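Serine repeat antigen 5 (Plasmodium falciparum, PDB 6X42) probably acts as a non-catalytic pseudo-zymogen of the papain cysteine-protease family in the malaria parasite. Local coordinates at residues K177-E182 / G187-Y192; K26-R31 / K237-V242; G48-S53 / V123-Q128; L79-C84 / M100-I105. All coordinates share one frame; numbering follows the deposited sequence.

Interaction 1: residues K177-E182 / G187-Y192; sequences KIIKTE and GSVIAY
Glu182 and Ser188 bring the two backbones closest, with Glu182 CA 6.5 Å from Ser188 CA. Residues 177-182 are helical, and the helix runs on through the intervening residues until Gly187 leaves it with a positive phi of 93°, a conformation that glycine adopts readily. From there the chain turns away into strand 189-193, so that only its start, at Val189, faces the helix. Glu182 O lies 3.6 Å from Gly187 N, and no hydrogen bond joins the two segments.

What holds them together is apolar, and Val189 is its centre. Its side chain points to the helix, and its two methyls divide the work. CG1, anti to the carbonyl carbon (chi1 -59°), touches Glu182 CB at 3.5 Å. CG2 takes the other direction and meets Ile179 CG2 at 4.1 Å, the two branched side chains crossing at roughly a right angle. Glu182 offers only the root of its side chain here: a bend at chi2 (-64°) carries the carboxylate off, and its OE1 forms a salt bridge with Lys186. Ser188 points the opposite way from Val189, and its OG hydrogen-bonds with Thr64 and His61 of helix 53-68.

The helix-to-strand connection, in the sheet-containing half of the papain-like fold, therefore packs helix 172-186 against the very strand that follows it. Strand 189-193 runs antiparallel to both of its sheet neighbours, with Val189 pairing with Ile223 of strand 219-230 and Ile190 with Val275 of strand 273-280. Ile179 extends the apolar layer onto Ile223 and Val274, while Ile190 reaches the long helix 53-68.

Interaction 2: residues K26-R31 / K237-V242; sequences KEYCNR and KSYWIV
Ile241, Tyr239 and Asn30 carry most of this contact, in which the loop 26-31 lies against the strand 237-242. Ile241 points at the loop and presents its terminal methyl: CD1 is 3.6 Å from Asn30 ND2, and it also reaches Cys29 O at 3.7 Å. The Asn30 and Ile241 side chains cross at about a right angle, and the methyl sits over the flat face of the Asn30 amide.

Tyr239 comes in beside it. Its CG sits between the backbone N and the carbonyl carbon (chi1 60°), a turn that lays the ring next to Ile241, whose CG1 lies at the ring edge, in plane. The phenol end then approaches the edge of the Tyr28 ring, Tyr239 OH lying 3.8 Å from Tyr28 CE1. No direct hydrogen bond crosses, but one water ties the polar ends together: it is 2.8 Å from Tyr239 OH, accepts from Asn30 ND2 at 3.0 Å, and has a weak link to Tyr28 OH.

Nearby, Glu27, Lys237 and Ser238 line the site of the bound triiodobenzene compound. Both segments are also fastened to strand 219-230, Cys29 by a backbone bond to Tyr226 and Tyr239 by one to Gly227. The Cys24-Cys29 disulfide closes the loop, and Cys29 packs on Val183 of helix 172-186.

Interaction 3: residues G48-S53 / V123-Q128; sequences GNCDTS and VKVGEQ
Val125, which meets Cys50 and Thr52 across this contact, follows a carbonyl oxygen gripped twice: Lys124 O accepts Glu127 N at 3.0 Å and also the side-chain ND2 of Asn83. The first bond closes a type II beta turn from Lys124 to Glu127. Gly126 fills its third position with a phi of 111°, and its N bonds to OD1 of the same Asn83, so one amide holds the turn at two points.

The turn presents Val125 to the loop 48-53. Cys50 SG rests 3.9 Å from Val125 CB. Val125 CG1 is swung anti to the backbone N (chi1 170°), which sends it on to Thr52, where CG1 and Thr52 CG2 meet tip to tip at 4.0 Å. Cys50 is fixed by its disulfide to Cys93. Thr52 has its OG1 between the backbone N and carbonyl carbon (chi1 49°), where it hydrogen-bonds with Tyr120 OH, while CG2 is left to face the valine. Although Thr52 occupies the N-cap position, its side chain makes no capping bond. Just before it, Asp51 centres an inverse gamma turn, with a weak bond from Thr52 N to Cys50 O.

By its sequence this is the papain-family active-site loop, with Ser53 where active relatives carry the catalytic cysteine, consistent with a pseudo-zymogen. The loop leads straight into the long helix 53-68, begun by Ser53. Val125 also packs on Leu79 of helix 78-83, placing the turn between that short helix and the entry to helix 53-68.

Interaction 4: residues L79-C84 / M100-I105; sequences LYVANC and MEFLQI
Val81 faces both Phe102 and Ile105, and its torsion decides how its two methyls share the contact. With CG1 anti to the backbone N (chi1 178°), that methyl comes 3.7 Å from Phe102 CD1 and, on another flank, 4.0 Å from Ile105 CD1. Its sister CG2 reaches Phe102 CE1 at 4.1 Å, so both methyls lie against the CD1-CE1 part of the ring, the two side chains crossing at about a right angle. Phe102 is likewise extended, CG opposite its own N (chi1 -179°), which brings the ring into reach of the valine although its root points past it.

Ile105 works with both branches. CD1 packs beside the valine, 3.8 Å from Val81 O. CG2 presses on the chain just after the first helix, 3.4 Å from Cys84 O.

This is helix-to-helix packing in the mainly helical half of a papain-like fold, where helices 78-83 and 99-109 both lean on the long helix 53-68: Val81 touches Ile55, and Phe102 touches Ser58 and Leu62.

At the end of helix 78-83, Cys84 SG sits over the centre of the Tyr80 ring, 3.4 Å above its plane, and continues into the disulfide with Cys129. Arg92 reaches both helices, its NE bonded to Ala82 O and its NH2 in a salt bridge with Glu101 OE2.

The four contacts form two pairs. Interactions 1 and 2, centres 11 Å apart, touch through Ile179 CG2 and Trp240 CH2 at 3.5 Å and probably through a hydrogen bond between Lys180 NZ and Lys26 O at 2.9 Å; both reach the same sheet. Interactions 3 and 4, centres 12 Å apart, meet at Asn83, whose CB packs 3.4 Å from Glu127 O. Interactions 2 and 3 lie on opposite sides of the chain's centre, their own centres about 32 Å apart. Interaction 2 thus borders the triiodobenzene ligand pocket, while interaction 3, far from it, holds Ser53, at the position of the family's catalytic cysteine.

Interaction 1: residues K177-E182 / G187-Y192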
loop_
_atom_site.group_PDB
_atom_site.type_symbol
_atom_site.label_atom_id
_atom_site.label_comp_id
_atom_site.label_asym_id
_atom_site.label_seq_id
_atom_site.Cartn_x
_atom_site.Cartn_y
_atom_site.Cartn_z
ATOM N N LYS A 177 -7.833 -13.518 -6.650
ATOM C CA LYS A 177 -7.080 -14.561 -5.957
ATOM C C LYS A 177 -5.631 -14.159 -5.733
ATOM O O LYS A 177 -5.076 -14.414 -4.657
ATOM C CB LYS A 177 -7.162 -15.875 -6.742
ATOM C CG LYS A 177 -6.516 -17.056 -6.045
ATOM N N ILE A 178 -5.009 -13.506 -6.723
ATOM C CA ILE A 178 -3.640 -13.019 -6.563
ATOM C C ILE A 178 -3.558 -12.066 -5.378
ATOM O O ILE A 178 -2.684 -12.195 -4.514
ATOM C CB ILE A 178 -3.165 -12.351 -7.865
ATOM C CG1 ILE A 178 -2.952 -13.408 -8.949
ATOM C CG2 ILE A 178 -1.892 -11.576 -7.634
ATOM C CD1 ILE A 178 -2.793 -12.813 -10.327
ATOM N N ILE A 179 -4.467 -11.091 -5.323
ATOM C CA ILE A 179 -4.432 -10.098 -4.259
ATOM C C ILE A 179 -4.666 -10.755 -2.902
ATOM O O ILE A 179 -3.949 -10.478 -1.931
ATOM C CB ILE A 179 -5.437 -8.970 -4.546
ATOM C CG1 ILE A 179 -5.017 -8.201 -5.807
ATOM C CG2 ILE A 179 -5.582 -8.068 -3.329
ATOM C CD1 ILE A 179 -6.095 -7.349 -6.383
ATOM N N LYS A 180 -5.664 -11.648 -2.806
ATOM C CA LYS A 180 -5.928 -12.291 -1.526
ATOM C C LYS A 180 -4.695 -13.039 -1.024
ATOM O O LYS A 180 -4.334 -12.951 0.158
ATOM C CB LYS A 180 -7.112 -13.253 -1.628
ATOM C CG LYS A 180 -8.475 -12.600 -1.767
ATOM C CD LYS A 180 -9.568 -13.656 -1.746
ATOM C CE LYS A 180 -10.958 -13.061 -1.609
ATOM N NZ LYS A 180 -11.989 -14.147 -1.441
ATOM N N THR A 181 -4.037 -13.793 -1.913
ATOM C CA THR A 181 -2.839 -14.533 -1.523
ATOM C C THR A 181 -1.746 -13.613 -0.982
ATOM O O THR A 181 -1.108 -13.920 0.034
ATOM C CB THR A 181 -2.316 -15.325 -2.718
ATOM O OG1 THR A 181 -3.321 -16.265 -3.124
ATOM C CG2 THR A 181 -1.057 -16.098 -2.339
ATOM N N GLU A 182 -1.528 -12.471 -1.640
ATOM C CA GLU A 182 -0.489 -11.540 -1.201
ATOM C C GLU A 182 -0.865 -10.848 0.103
ATOM O O GLU A 182 -0.005 -10.621 0.959
ATOM C CB GLU A 182 -0.184 -10.538 -2.304
ATOM C CG GLU A 182 0.324 -11.177 -3.586
ATOM C CD GLU A 182 1.645 -11.885 -3.424
ATOM O OE1 GLU A 182 2.402 -11.555 -2.488
ATOM O OE2 GLU A 182 1.927 -12.773 -4.250
ATOM N N GLY A 187 0.747 -9.307 4.186
ATOM C CA GLY A 187 0.006 -8.393 5.026
ATOM C C GLY A 187 -0.712 -7.297 4.276
ATOM O O GLY A 187 -1.574 -6.620 4.866
ATOM N N SER A 188 -0.400 -7.105 3.002
ATOM C CA SER A 188 -0.967 -6.015 2.221
ATOM C C SER A 188 -0.482 -6.165 0.784
ATOM O O SER A 188 0.484 -6.888 0.508
ATOM C CB SER A 188 -0.507 -4.649 2.732
ATOM O OG SER A 188 0.914 -4.498 2.606
ATOM N N VAL A 189 -1.121 -5.411 -0.112
ATOM C CA VAL A 189 -0.514 -5.020 -1.376
ATOM C C VAL A 189 -0.619 -3.505 -1.492
ATOM O O VAL A 189 -1.413 -2.859 -0.803
ATOM C CB VAL A 189 -1.151 -5.698 -2.608
ATOM C CG1 VAL A 189 -1.057 -7.204 -2.509
ATOM C CG2 VAL A 189 -2.600 -5.231 -2.810
ATOM N N ILE A 190 0.196 -2.933 -2.377
ATOM C CA ILE A 190 0.022 -1.563 -2.830
ATOM C C ILE A 190 -1.038 -1.586 -3.919
ATOM O O ILE A 190 -1.015 -2.476 -4.777
ATOM C CB ILE A 190 1.356 -1.017 -3.368
ATOM C CG1 ILE A 190 2.474 -1.113 -2.330
ATOM C CG2 ILE A 190 1.155 0.415 -3.872
ATOM C CD1 ILE A 190 3.869 -1.010 -2.958
ATOM N N ALA A 191 -1.972 -0.640 -3.891
ATOM C CA ALA A 191 -2.976 -0.542 -4.946
ATOM C C ALA A 191 -3.047 0.883 -5.452
ATOM O O ALA A 191 -2.896 1.831 -4.669
ATOM C CB ALA A 191 -4.370 -0.985 -4.467
ATOM N N TYR A 192 -3.320 1.055 -6.734
ATOM C CA TYR A 192 -3.468 2.391 -7.345
ATOM C C TYR A 192 -4.932 2.638 -7.649
ATOM O O TYR A 192 -5.559 1.751 -8.136
ATOM C CB TYR A 192 -2.608 2.584 -8.595
ATOM C CG TYR A 192 -1.372 3.377 -8.269
ATOM C CD1 TYR A 192 -0.177 2.746 -7.980
ATOM C CD2 TYR A 192 -1.426 4.753 -8.135
ATOM C CE1 TYR A 192 0.947 3.467 -7.625
ATOM C CE2 TYR A 192 -0.312 5.490 -7.775
ATOM C CZ TYR A 192 0.882 4.844 -7.526
ATOM O OH TYR A 192 1.989 5.556 -7.172
#

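Interaction 2: residues K26-R31 / K237-V242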
loop_
_atom_site.group_PDB
_atom_site.type_symbol
_atom_site.label_atom_id
_atom_site.label_comp_id
_atom_site.label_asym_id
_atom_site.label_seq_id
_atom_site.Cartn_x
_atom_site.Cartn_y
_atom_site.Cartn_z
ATOM N N LYS A 26 -8.903 -17.446 3.262
ATOM C CA LYS A 26 -9.233 -17.176 1.865
ATOM C C LYS A 26 -10.583 -16.488 1.686
ATOM O O LYS A 26 -10.811 -15.866 0.645
ATOM C CB LYS A 26 -9.193 -18.465 1.036
ATOM C CG LYS A 26 -7.824 -18.775 0.457
ATOM N N GLU A 27 -11.487 -16.587 2.658
ATOM C CA GLU A 27 -12.804 -15.972 2.520
ATOM C C GLU A 27 -12.934 -14.649 3.259
ATOM O O GLU A 27 -13.631 -13.748 2.778
ATOM C CB GLU A 27 -13.882 -16.937 3.021
ATOM C CG GLU A 27 -14.203 -18.079 2.045
ATOM C CD GLU A 27 -14.389 -17.615 0.601
ATOM O OE1 GLU A 27 -15.276 -16.765 0.344
ATOM O OE2 GLU A 27 -13.632 -18.101 -0.272
ATOM N N TYR A 28 -12.241 -14.488 4.380
ATOM C CA TYR A 28 -12.341 -13.283 5.189
ATOM C C TYR A 28 -10.972 -12.951 5.753
ATOM O O TYR A 28 -10.284 -13.825 6.291
ATOM C CB TYR A 28 -13.326 -13.527 6.339
ATOM C CG TYR A 28 -13.441 -12.397 7.324
ATOM C CD1 TYR A 28 -14.294 -11.319 7.075
ATOM C CD2 TYR A 28 -12.713 -12.399 8.517
ATOM C CE1 TYR A 28 -14.420 -10.280 7.985
ATOM C CE2 TYR A 28 -12.830 -11.352 9.427
ATOM C CZ TYR A 28 -13.683 -10.298 9.151
ATOM O OH TYR A 28 -13.820 -9.262 10.049
ATOM N N CYS A 29 -10.585 -11.687 5.657
ATOM C CA CYS A 29 -9.325 -11.234 6.238
ATOM C C CYS A 29 -9.519 -9.823 6.763
ATOM O O CYS A 29 -9.711 -8.885 5.988
ATOM C CB CYS A 29 -8.202 -11.284 5.198
ATOM S SG CYS A 29 -6.593 -10.734 5.838
ATOM N N ASN A 30 -9.465 -9.676 8.084
ATOM C CA ASN A 30 -9.516 -8.366 8.726
ATOM C C ASN A 30 -8.663 -8.470 9.991
ATOM O O ASN A 30 -9.152 -8.812 11.073
ATOM C CB ASN A 30 -10.942 -7.941 9.025
ATOM C CG ASN A 30 -11.022 -6.526 9.561
ATOM O OD1 ASN A 30 -10.039 -5.984 10.037
ATOM N ND2 ASN A 30 -12.184 -5.923 9.468
ATOM N N ARG A 31 -7.371 -8.181 9.831
ATOM C CA ARG A 31 -6.459 -8.255 10.959
ATOM C C ARG A 31 -6.688 -7.131 11.949
ATOM O O ARG A 31 -6.222 -7.226 13.090
ATOM C CB ARG A 31 -5.022 -8.231 10.453
ATOM C CG ARG A 31 -4.656 -9.484 9.675
ATOM C CD ARG A 31 -3.205 -9.468 9.310
ATOM N NE ARG A 31 -2.757 -10.762 8.804
ATOM C CZ ARG A 31 -2.479 -11.039 7.527
ATOM N NH1 ARG A 31 -2.612 -10.131 6.573
ATOM N NH2 ARG A 31 -2.074 -12.256 7.204
ATOM N N LYS A 237 -21.972 -10.386 -2.537
ATOM C CA LYS A 237 -20.842 -9.690 -3.137
ATOM C C LYS A 237 -19.643 -9.810 -2.197
ATOM O O LYS A 237 -19.736 -10.416 -1.126
ATOM C CB LYS A 237 -21.205 -8.210 -3.355
ATOM C CG LYS A 237 -22.313 -7.955 -4.368
ATOM C CD LYS A 237 -21.864 -8.234 -5.778
ATOM C CE LYS A 237 -22.934 -7.849 -6.794
ATOM N NZ LYS A 237 -22.433 -7.945 -8.190
ATOM N N SER A 238 -18.522 -9.186 -2.576
ATOM C CA SER A 238 -17.314 -9.167 -1.758
ATOM C C SER A 238 -16.718 -7.770 -1.784
ATOM O O SER A 238 -16.954 -6.996 -2.712
ATOM C CB SER A 238 -16.261 -10.169 -2.271
ATOM O OG SER A 238 -16.791 -11.485 -2.341
ATOM N N TYR A 239 -15.928 -7.460 -0.761
ATOM C CA TYR A 239 -15.288 -6.156 -0.654
ATOM C C TYR A 239 -13.802 -6.299 -0.344
ATOM O O TYR A 239 -13.370 -7.271 0.285
ATOM C CB TYR A 239 -15.955 -5.299 0.449
ATOM C CG TYR A 239 -15.916 -5.898 1.832
ATOM C CD1 TYR A 239 -14.829 -5.717 2.666
ATOM C CD2 TYR A 239 -16.973 -6.674 2.317
ATOM C CE1 TYR A 239 -14.795 -6.276 3.926
ATOM C CE2 TYR A 239 -16.931 -7.236 3.581
ATOM C CZ TYR A 239 -15.836 -7.039 4.377
ATOM O OH TYR A 239 -15.757 -7.606 5.633
ATOM N N TRP A 240 -13.029 -5.290 -0.763
ATOM C CA TRP A 240 -11.693 -5.030 -0.253
ATOM C C TRP A 240 -11.786 -4.080 0.932
ATOM O O TRP A 240 -12.611 -3.161 0.932
ATOM C CB TRP A 240 -10.823 -4.328 -1.311
ATOM C CG TRP A 240 -10.580 -5.095 -2.569
ATOM C CD1 TRP A 240 -10.872 -4.685 -3.823
ATOM C CD2 TRP A 240 -9.983 -6.400 -2.698
ATOM N NE1 TRP A 240 -10.497 -5.642 -4.742
ATOM C CE2 TRP A 240 -9.945 -6.702 -4.070
ATOM C CE3 TRP A 240 -9.466 -7.329 -1.788
ATOM C CZ2 TRP A 240 -9.451 -7.900 -4.548
ATOM C CZ3 TRP A 240 -8.975 -8.518 -2.265
ATOM C CH2 TRP A 240 -8.970 -8.789 -3.634
ATOM N N ILE A 241 -10.901 -4.266 1.911
ATOM C CA ILE A 241 -10.622 -3.276 2.948
ATOM C C ILE A 241 -9.373 -2.528 2.496
ATOM O O ILE A 241 -8.332 -3.142 2.219
ATOM C CB ILE A 241 -10.410 -3.921 4.329
ATOM C CG1 ILE A 241 -11.593 -4.809 4.715
ATOM C CG2 ILE A 241 -10.167 -2.832 5.357
ATOM C CD1 ILE A 241 -11.386 -5.544 6.023
ATOM N N VAL A 242 -9.492 -1.208 2.399
ATOM C CA VAL A 242 -8.460 -0.342 1.837
ATOM C C VAL A 242 -8.028 0.678 2.885
ATOM O O VAL A 242 -8.861 1.355 3.498
ATOM C CB VAL A 242 -8.960 0.367 0.562
ATOM C CG1 VAL A 242 -7.865 1.245 -0.050
ATOM C CG2 VAL A 242 -9.459 -0.643 -0.451
HETATM O O HOH W 1 -14.700 -6.657 8.003
#

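Interaction 3: residues G48-S53 / V123-Q128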
loop_
_atom_site.group_PDB
_atom_site.type_symbol
_atom_site.label_atom_id
_atom_site.label_comp_id
_atom_site.label_asym_id
_atom_site.label_seq_id
_atom_site.Cartn_x
_atom_site.Cartn_y
_atom_site.Cartn_z
ATOM N N GLY A 48 -0.973 14.911 4.510
ATOM C CA GLY A 48 -1.131 16.346 4.374
ATOM C C GLY A 48 -1.297 16.745 2.920
ATOM O O GLY A 48 -1.756 15.970 2.079
ATOM N N ASN A 49 -0.874 17.962 2.610
ATOM C CA ASN A 49 -1.154 18.548 1.302
ATOM C C ASN A 49 0.032 18.455 0.337
ATOM O O ASN A 49 0.367 19.412 -0.361
ATOM C CB ASN A 49 -1.646 19.980 1.477
ATOM C CG ASN A 49 -2.992 20.051 2.200
ATOM O OD1 ASN A 49 -3.751 19.080 2.226
ATOM N ND2 ASN A 49 -3.294 21.200 2.797
ATOM N N CYS A 50 0.659 17.279 0.280
ATOM C CA CYS A 50 1.628 16.922 -0.743
ATOM C C CYS A 50 1.206 15.590 -1.348
ATOM O O CYS A 50 0.480 14.811 -0.721
ATOM C CB CYS A 50 3.056 16.771 -0.196
ATOM S SG CYS A 50 3.819 18.308 0.359
ATOM N N ASP A 51 1.670 15.337 -2.571
ATOM C CA ASP A 51 1.321 14.114 -3.315
ATOM C C ASP A 51 2.331 13.010 -3.024
ATOM O O ASP A 51 3.115 12.594 -3.876
ATOM C CB ASP A 51 1.246 14.408 -4.799
ATOM C CG ASP A 51 0.757 13.225 -5.614
ATOM O OD1 ASP A 51 0.268 12.236 -5.029
ATOM O OD2 ASP A 51 0.835 13.307 -6.861
ATOM N N THR A 52 2.277 12.534 -1.775
ATOM C CA THR A 52 3.267 11.593 -1.270
ATOM C C THR A 52 2.674 10.221 -0.959
ATOM O O THR A 52 3.333 9.401 -0.309
ATOM C CB THR A 52 3.982 12.174 -0.045
ATOM O OG1 THR A 52 2.976 12.654 0.836
ATOM C CG2 THR A 52 4.961 13.294 -0.433
ATOM N N SER A 53 1.470 9.924 -1.457
ATOM C CA SER A 53 0.883 8.613 -1.186
ATOM C C SER A 53 1.759 7.472 -1.687
ATOM O O SER A 53 1.735 6.380 -1.105
ATOM C CB SER A 53 -0.517 8.487 -1.786
ATOM O OG SER A 53 -0.486 8.417 -3.210
ATOM N N VAL A 123 5.086 20.053 5.254
ATOM C CA VAL A 123 5.767 21.288 4.871
ATOM C C VAL A 123 7.269 21.101 4.673
ATOM O O VAL A 123 7.938 21.981 4.111
ATOM C CB VAL A 123 5.523 22.457 5.853
ATOM C CG1 VAL A 123 4.061 22.688 6.100
ATOM C CG2 VAL A 123 6.287 22.261 7.168
ATOM N N LYS A 124 7.817 19.976 5.144
ATOM C CA LYS A 124 9.227 19.649 5.002
ATOM C C LYS A 124 9.512 18.782 3.777
ATOM O O LYS A 124 10.678 18.465 3.524
ATOM C CB LYS A 124 9.720 18.928 6.256
ATOM C CG LYS A 124 9.616 19.766 7.490
ATOM C CD LYS A 124 10.288 19.056 8.637
ATOM C CE LYS A 124 10.213 19.799 9.940
ATOM N NZ LYS A 124 11.135 19.124 10.916
ATOM N N VAL A 125 8.493 18.365 3.036
ATOM C CA VAL A 125 8.696 17.555 1.841
ATOM C C VAL A 125 9.395 18.423 0.804
ATOM O O VAL A 125 8.844 19.437 0.362
ATOM C CB VAL A 125 7.353 17.011 1.340
ATOM C CG1 VAL A 125 7.523 16.368 -0.031
ATOM C CG2 VAL A 125 6.807 16.021 2.344
ATOM N N GLY A 126 10.617 18.036 0.430
ATOM C CA GLY A 126 11.471 18.807 -0.447
ATOM C C GLY A 126 12.687 19.399 0.224
ATOM O O GLY A 126 13.538 19.955 -0.480
ATOM N N GLU A 127 12.800 19.342 1.550
ATOM C CA GLU A 127 13.970 19.910 2.213
ATOM C C GLU A 127 15.184 18.998 2.001
ATOM O O GLU A 127 15.081 17.879 1.504
ATOM C CB GLU A 127 13.699 20.180 3.700
ATOM C CG GLU A 127 13.809 18.996 4.617
ATOM C CD GLU A 127 13.730 19.322 6.086
ATOM O OE1 GLU A 127 13.419 20.478 6.453
ATOM O OE2 GLU A 127 14.016 18.411 6.881
ATOM N N GLN A 128 16.356 19.497 2.374
ATOM C CA GLN A 128 17.581 18.738 2.164
ATOM C C GLN A 128 17.525 17.402 2.898
ATOM O O GLN A 128 17.022 17.304 4.016
ATOM C CB GLN A 128 18.767 19.560 2.667
ATOM C CG GLN A 128 20.092 18.848 2.567
ATOM C CD GLN A 128 21.156 19.525 3.381
ATOM O OE1 GLN A 128 21.468 20.689 3.142
ATOM N NE2 GLN A 128 21.739 18.798 4.340
#

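Interaction 4: residues L79-C84 / M100-I105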
loop_
_atom_site.group_PDB
_atom_site.type_symbol
_atom_site.label_atom_id
_atom_site.label_comp_id
_atom_site.label_asym_id
_atom_site.label_seq_id
_atom_site.Cartn_x
_atom_site.Cartn_y
_atom_site.Cartn_z
ATOM N N LEU A 79 9.356 10.867 5.284
ATOM C CA LEU A 79 10.052 12.106 4.930
ATOM C C LEU A 79 11.466 11.835 4.426
ATOM O O LEU A 79 11.944 12.507 3.504
ATOM C CB LEU A 79 10.059 13.050 6.128
ATOM C CG LEU A 79 10.437 14.504 5.831
ATOM C CD1 LEU A 79 9.408 15.152 4.911
ATOM C CD2 LEU A 79 10.580 15.300 7.135
ATOM N N TYR A 80 12.143 10.832 4.993
ATOM C CA TYR A 80 13.468 10.483 4.496
ATOM C C TYR A 80 13.403 10.046 3.040
ATOM O O TYR A 80 14.223 10.463 2.211
ATOM C CB TYR A 80 14.094 9.390 5.360
ATOM C CG TYR A 80 15.567 9.185 5.070
ATOM C CD1 TYR A 80 16.534 9.962 5.679
ATOM C CD2 TYR A 80 15.983 8.239 4.144
ATOM C CE1 TYR A 80 17.883 9.792 5.395
ATOM C CE2 TYR A 80 17.326 8.056 3.859
ATOM C CZ TYR A 80 18.272 8.840 4.477
ATOM O OH TYR A 80 19.619 8.673 4.190
ATOM N N VAL A 81 12.427 9.196 2.711
ATOM C CA VAL A 81 12.268 8.722 1.343
ATOM C C VAL A 81 11.901 9.867 0.412
ATOM O O VAL A 81 12.347 9.913 -0.738
ATOM C CB VAL A 81 11.261 7.561 1.289
ATOM C CG1 VAL A 81 11.044 7.098 -0.139
ATOM C CG2 VAL A 81 11.732 6.429 2.198
ATOM N N ALA A 82 11.077 10.807 0.877
ATOM C CA ALA A 82 10.721 11.938 0.032
ATOM C C ALA A 82 11.936 12.780 -0.316
ATOM O O ALA A 82 12.038 13.303 -1.425
ATOM C CB ALA A 82 9.719 12.832 0.758
ATOM N N ASN A 83 12.849 12.954 0.630
ATOM C CA ASN A 83 13.858 13.995 0.517
ATOM C C ASN A 83 15.215 13.496 0.061
ATOM O O ASN A 83 16.060 14.318 -0.287
ATOM C CB ASN A 83 13.989 14.730 1.853
ATOM C CG ASN A 83 12.749 15.538 2.165
ATOM O OD1 ASN A 83 11.912 15.771 1.279
ATOM N ND2 ASN A 83 12.626 15.997 3.403
ATOM N N CYS A 84 15.443 12.195 0.057
ATOM C CA CYS A 84 16.752 11.615 -0.227
ATOM C C CYS A 84 16.664 10.873 -1.557
ATOM O O CYS A 84 16.009 9.829 -1.651
ATOM C CB CYS A 84 17.164 10.692 0.913
ATOM S SG CYS A 84 17.228 11.583 2.481
ATOM N N MET A 100 8.068 1.882 -8.035
ATOM C CA MET A 100 9.351 1.612 -8.675
ATOM C C MET A 100 10.419 2.570 -8.170
ATOM O O MET A 100 11.548 2.154 -7.877
ATOM C CB MET A 100 9.166 1.705 -10.194
ATOM C CG MET A 100 7.980 0.859 -10.753
ATOM S SD MET A 100 6.252 1.497 -10.667
ATOM C CE MET A 100 5.354 -0.034 -10.467
ATOM N N GLU A 101 10.100 3.863 -8.090
ATOM C CA GLU A 101 11.126 4.783 -7.616
ATOM C C GLU A 101 11.410 4.563 -6.133
ATOM O O GLU A 101 12.549 4.715 -5.678
ATOM C CB GLU A 101 10.797 6.255 -7.885
ATOM C CG GLU A 101 12.010 7.114 -7.443
ATOM C CD GLU A 101 11.893 8.632 -7.586
ATOM O OE1 GLU A 101 10.827 9.171 -7.944
ATOM O OE2 GLU A 101 12.917 9.305 -7.334
ATOM N N PHE A 102 10.383 4.218 -5.360
ATOM C CA PHE A 102 10.584 3.907 -3.949
ATOM C C PHE A 102 11.668 2.850 -3.771
ATOM O O PHE A 102 12.586 3.006 -2.953
ATOM C CB PHE A 102 9.249 3.479 -3.344
ATOM C CG PHE A 102 9.313 3.159 -1.893
ATOM C CD1 PHE A 102 8.992 4.127 -0.934
ATOM C CD2 PHE A 102 9.619 1.880 -1.465
ATOM C CE1 PHE A 102 9.041 3.828 0.411
ATOM C CE2 PHE A 102 9.657 1.578 -0.121
ATOM C CZ PHE A 102 9.366 2.554 0.825
ATOM N N LEU A 103 11.592 1.768 -4.541
ATOM C CA LEU A 103 12.620 0.745 -4.413
ATOM C C LEU A 103 13.994 1.262 -4.832
ATOM O O LEU A 103 15.013 0.880 -4.249
ATOM C CB LEU A 103 12.252 -0.475 -5.244
ATOM C CG LEU A 103 11.082 -1.295 -4.724
ATOM C CD1 LEU A 103 10.869 -2.456 -5.673
ATOM C CD2 LEU A 103 11.305 -1.819 -3.328
ATOM N N GLN A 104 14.053 2.109 -5.858
ATOM C CA GLN A 104 15.339 2.643 -6.293
ATOM C C GLN A 104 15.999 3.460 -5.195
ATOM O O GLN A 104 17.224 3.428 -5.042
ATOM C CB GLN A 104 15.135 3.509 -7.529
ATOM C CG GLN A 104 16.434 3.802 -8.251
ATOM C CD GLN A 104 17.063 2.532 -8.851
ATOM O OE1 GLN A 104 16.374 1.713 -9.465
ATOM N NE2 GLN A 104 18.362 2.362 -8.654
ATOM N N ILE A 105 15.209 4.208 -4.429
ATOM C CA ILE A 105 15.758 4.996 -3.334
ATOM C C ILE A 105 16.347 4.088 -2.265
ATOM O O ILE A 105 17.452 4.342 -1.759
ATOM C CB ILE A 105 14.665 5.926 -2.776
ATOM C CG1 ILE A 105 14.348 7.001 -3.815
ATOM C CG2 ILE A 105 15.087 6.526 -1.437
ATOM C CD1 ILE A 105 13.016 7.624 -3.636
#